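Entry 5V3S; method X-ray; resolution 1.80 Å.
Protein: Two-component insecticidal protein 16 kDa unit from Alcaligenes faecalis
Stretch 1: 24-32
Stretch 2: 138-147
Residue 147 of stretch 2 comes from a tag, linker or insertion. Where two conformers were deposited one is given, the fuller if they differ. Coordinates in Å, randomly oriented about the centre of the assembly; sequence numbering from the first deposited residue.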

# COMPACT_ATOMS: atom_id res chain seq x y z
N ILE A 24 3.26 -4.82 -3.20
CA ILE A 24 4.40 -4.08 -3.78
C ILE A 24 5.44 -5.09 -4.18
O ILE A 24 5.86 -5.91 -3.32
CB ILE A 24 4.98 -3.10 -2.72
CG1 ILE A 24 3.87 -2.21 -2.20
CG2 ILE A 24 6.14 -2.24 -3.25
CD1 ILE A 24 3.30 -2.65 -0.87
N PHE A 25 5.76 -5.12 -5.48
CA PHE A 25 6.72 -6.11 -6.02
C PHE A 25 7.83 -5.27 -6.52
O PHE A 25 7.59 -4.29 -7.23
CB PHE A 25 6.12 -6.88 -7.25
CG PHE A 25 6.99 -7.96 -7.76
CD1 PHE A 25 6.94 -9.21 -7.23
CD2 PHE A 25 7.96 -7.68 -8.73
CE1 PHE A 25 7.75 -10.23 -7.71
CE2 PHE A 25 8.84 -8.71 -9.19
CZ PHE A 25 8.72 -9.96 -8.64
N VAL A 26 9.08 -5.69 -6.29
CA VAL A 26 10.23 -4.81 -6.54
C VAL A 26 11.29 -5.56 -7.30
O VAL A 26 11.36 -6.77 -7.15
CB VAL A 26 10.87 -4.24 -5.26
CG1 VAL A 26 9.77 -3.59 -4.39
CG2 VAL A 26 11.54 -5.32 -4.45
N VAL A 27 12.10 -4.79 -8.01
CA VAL A 27 13.18 -5.31 -8.88
C VAL A 27 14.38 -4.39 -8.84
O VAL A 27 14.29 -3.21 -8.91
CB VAL A 27 12.67 -5.46 -10.36
CG1 VAL A 27 13.74 -6.01 -11.27
CG2 VAL A 27 11.38 -6.23 -10.46
N ASN A 28 15.53 -5.01 -8.78
CA ASN A 28 16.85 -4.40 -8.93
C ASN A 28 17.41 -3.64 -7.73
O ASN A 28 18.41 -2.88 -7.86
CB ASN A 28 16.99 -3.60 -10.20
CG ASN A 28 18.45 -3.43 -10.61
OD1 ASN A 28 19.23 -4.35 -10.38
ND2 ASN A 28 18.83 -2.26 -11.18
N SER A 29 16.79 -3.84 -6.56
CA SER A 29 17.26 -3.33 -5.26
C SER A 29 16.41 -3.97 -4.17
O SER A 29 15.48 -4.68 -4.49
CB SER A 29 17.16 -1.84 -5.15
OG SER A 29 18.07 -1.34 -4.19
N ASN A 30 16.78 -3.79 -2.91
CA ASN A 30 15.88 -4.14 -1.78
C ASN A 30 15.36 -2.82 -1.26
O ASN A 30 16.10 -1.88 -1.19
CB ASN A 30 16.60 -4.82 -0.67
CG ASN A 30 17.46 -5.95 -1.21
OD1 ASN A 30 17.01 -6.75 -2.04
ND2 ASN A 30 18.69 -6.00 -0.74
N PHE A 31 14.04 -2.79 -0.97
CA PHE A 31 13.37 -1.58 -0.59
C PHE A 31 12.74 -1.79 0.78
O PHE A 31 12.62 -2.94 1.20
CB PHE A 31 12.19 -1.29 -1.61
CG PHE A 31 12.66 -0.99 -3.01
CD1 PHE A 31 13.09 -1.99 -3.86
CD2 PHE A 31 12.63 0.29 -3.50
CE1 PHE A 31 13.42 -1.70 -5.21
CE2 PHE A 31 13.02 0.61 -4.79
CZ PHE A 31 13.43 -0.41 -5.65
N LYS A 32 12.41 -0.68 1.43
CA LYS A 32 11.97 -0.63 2.83
C LYS A 32 10.66 0.14 2.94
O LYS A 32 10.62 1.33 2.46
CB LYS A 32 13.01 0.06 3.68
CG LYS A 32 12.72 0.10 5.18
CD LYS A 32 13.84 0.85 5.92
CE LYS A 32 14.01 2.32 5.47
NZ LYS A 32 14.89 3.16 6.38
N ILE A 138 -4.81 -3.96 -5.09
CA ILE A 138 -4.03 -2.91 -5.76
C ILE A 138 -2.61 -3.51 -5.83
O ILE A 138 -2.20 -4.18 -4.89
CB ILE A 138 -3.93 -1.60 -4.87
CG1 ILE A 138 -5.35 -1.05 -4.47
CG2 ILE A 138 -3.10 -0.52 -5.53
CD1 ILE A 138 -5.43 -0.30 -3.15
N PHE A 139 -1.89 -3.18 -6.88
CA PHE A 139 -0.59 -3.74 -7.25
C PHE A 139 0.28 -2.57 -7.60
O PHE A 139 -0.06 -1.78 -8.43
CB PHE A 139 -0.81 -4.64 -8.47
CG PHE A 139 0.40 -5.36 -9.03
CD1 PHE A 139 1.35 -5.98 -8.23
CD2 PHE A 139 0.49 -5.57 -10.41
CE1 PHE A 139 2.39 -6.72 -8.78
CE2 PHE A 139 1.53 -6.29 -10.97
CZ PHE A 139 2.46 -6.90 -10.15
N ILE A 140 1.46 -2.47 -6.95
CA ILE A 140 2.50 -1.49 -7.36
C ILE A 140 3.80 -2.27 -7.66
O ILE A 140 4.17 -3.06 -6.88
CB ILE A 140 2.75 -0.43 -6.28
CG1 ILE A 140 1.42 0.27 -5.92
CG2 ILE A 140 3.85 0.55 -6.74
CD1 ILE A 140 1.59 1.34 -4.86
N THR A 141 4.37 -2.05 -8.82
CA THR A 141 5.65 -2.51 -9.24
C THR A 141 6.62 -1.34 -9.14
O THR A 141 6.35 -0.14 -9.45
CB THR A 141 5.63 -3.20 -10.65
OG1 THR A 141 5.04 -2.29 -11.64
CG2 THR A 141 4.75 -4.51 -10.62
N VAL A 142 7.84 -1.70 -8.73
CA VAL A 142 8.85 -0.77 -8.60
C VAL A 142 10.13 -1.41 -9.22
O VAL A 142 10.50 -2.45 -8.84
CB VAL A 142 9.08 -0.42 -7.15
CG1 VAL A 142 10.11 0.67 -7.14
CG2 VAL A 142 7.77 0.07 -6.44
N VAL A 143 10.69 -0.76 -10.21
CA VAL A 143 11.89 -1.22 -10.90
C VAL A 143 12.91 -0.14 -10.78
O VAL A 143 12.71 0.96 -11.28
CB VAL A 143 11.63 -1.53 -12.41
CG1 VAL A 143 12.94 -1.96 -13.09
CG2 VAL A 143 10.59 -2.62 -12.54
N LYS A 144 14.02 -0.41 -10.07
CA LYS A 144 15.21 0.52 -10.11
C LYS A 144 15.84 0.38 -11.50
O LYS A 144 16.26 -0.75 -11.86
CB LYS A 144 16.22 0.18 -9.05
CG LYS A 144 17.35 1.19 -8.90
CD LYS A 144 18.34 0.83 -7.83
CE LYS A 144 19.28 1.99 -7.39
NZ LYS A 144 19.82 1.72 -5.98
N LYS A 145 15.94 1.49 -12.23
CA LYS A 145 16.40 1.48 -13.59
C LYS A 145 17.86 1.03 -13.62
O LYS A 145 18.63 1.36 -12.71
CB LYS A 145 16.22 2.85 -14.22
CG LYS A 145 14.78 3.20 -14.50
CD LYS A 145 14.78 4.61 -15.08
CE LYS A 145 13.41 5.17 -15.41
NZ LYS A 145 13.66 6.58 -15.89
N SER A 146 18.14 0.17 -14.61
CA SER A 146 19.50 -0.31 -14.93
C SER A 146 20.09 0.59 -16.02
O SER A 146 19.51 0.71 -17.09
CB SER A 146 19.39 -1.70 -15.57
OG SER A 146 18.92 -2.65 -14.65
N LEU A 147 21.23 1.20 -15.76
CA LEU A 147 21.82 2.17 -16.71
C LEU A 147 22.02 1.56 -18.13
O LEU A 147 21.77 2.21 -19.11
CB LEU A 147 23.14 2.70 -16.16
CG LEU A 147 23.86 3.68 -17.04
CD1 LEU A 147 23.13 5.00 -17.08
CD2 LEU A 147 25.27 3.92 -16.55
O HOH W 1 20.42 -1.33 -5.70

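The two stretches, more than a hundred residues apart in sequence, pair as neighbouring parallel β-strands, joined by a backbone hydrogen-bond ladder that a side-chain amide extends beyond the end of strand 24-27. Their axes approach to 4.7 Å and their directions differ by 15°, with Ile24 to Val27 in register with Ile140 to Val143. Phe25 and Val27 supply the bonding groups on one side: Phe25 N donates to Ile140 O and Val27 N to Val142 O, while Phe25 O accepts from Val142 N and Val27 O from Lys144 N, each at 3.0 Å. The same carbonyls take CA-H...O contacts of 3.3 Å: Ile24 CA to Ile140 O, Thr141 CA to Phe25 O, and Val26 CA to Val142 O.

Side chains alternate across the sheet. Ile24, Val26, Ile140 and Val142 share a buried face, where branched aliphatic groups suit both the extended backbone and the apolar surroundings. Val142 is central: its CG2 lies 4.3 Å from Ile24 CG2, its CB 4.3 Å from Val26 CG1, and its CG1 3.7 Å from Phe31 CE2, so the Phe31 ring packs against it after the chain has turned. The other face, carrying Phe25, Val27, Thr141 and Val143, is partly exposed. Here Val27 CB packs 4.1 Å from Val143 CG2, and the ring of Phe139 reaches back to place CE1 4.0 Å from Phe25 CB.

Where strand 24-27 ends, Asn28 adopts a positive phi of 78° and turns its amide to the partner, ND2 donating to Lys144 O at 3.1 Å. The extended, all-t side chain of Lys144 spans apolar and polar surroundings: its CB lies 4.4 Å from Phe31 CZ, whereas NZ donates to a water (3.1 Å) that in turn donates to Ser29 OG (2.8 Å), bridging the stretches.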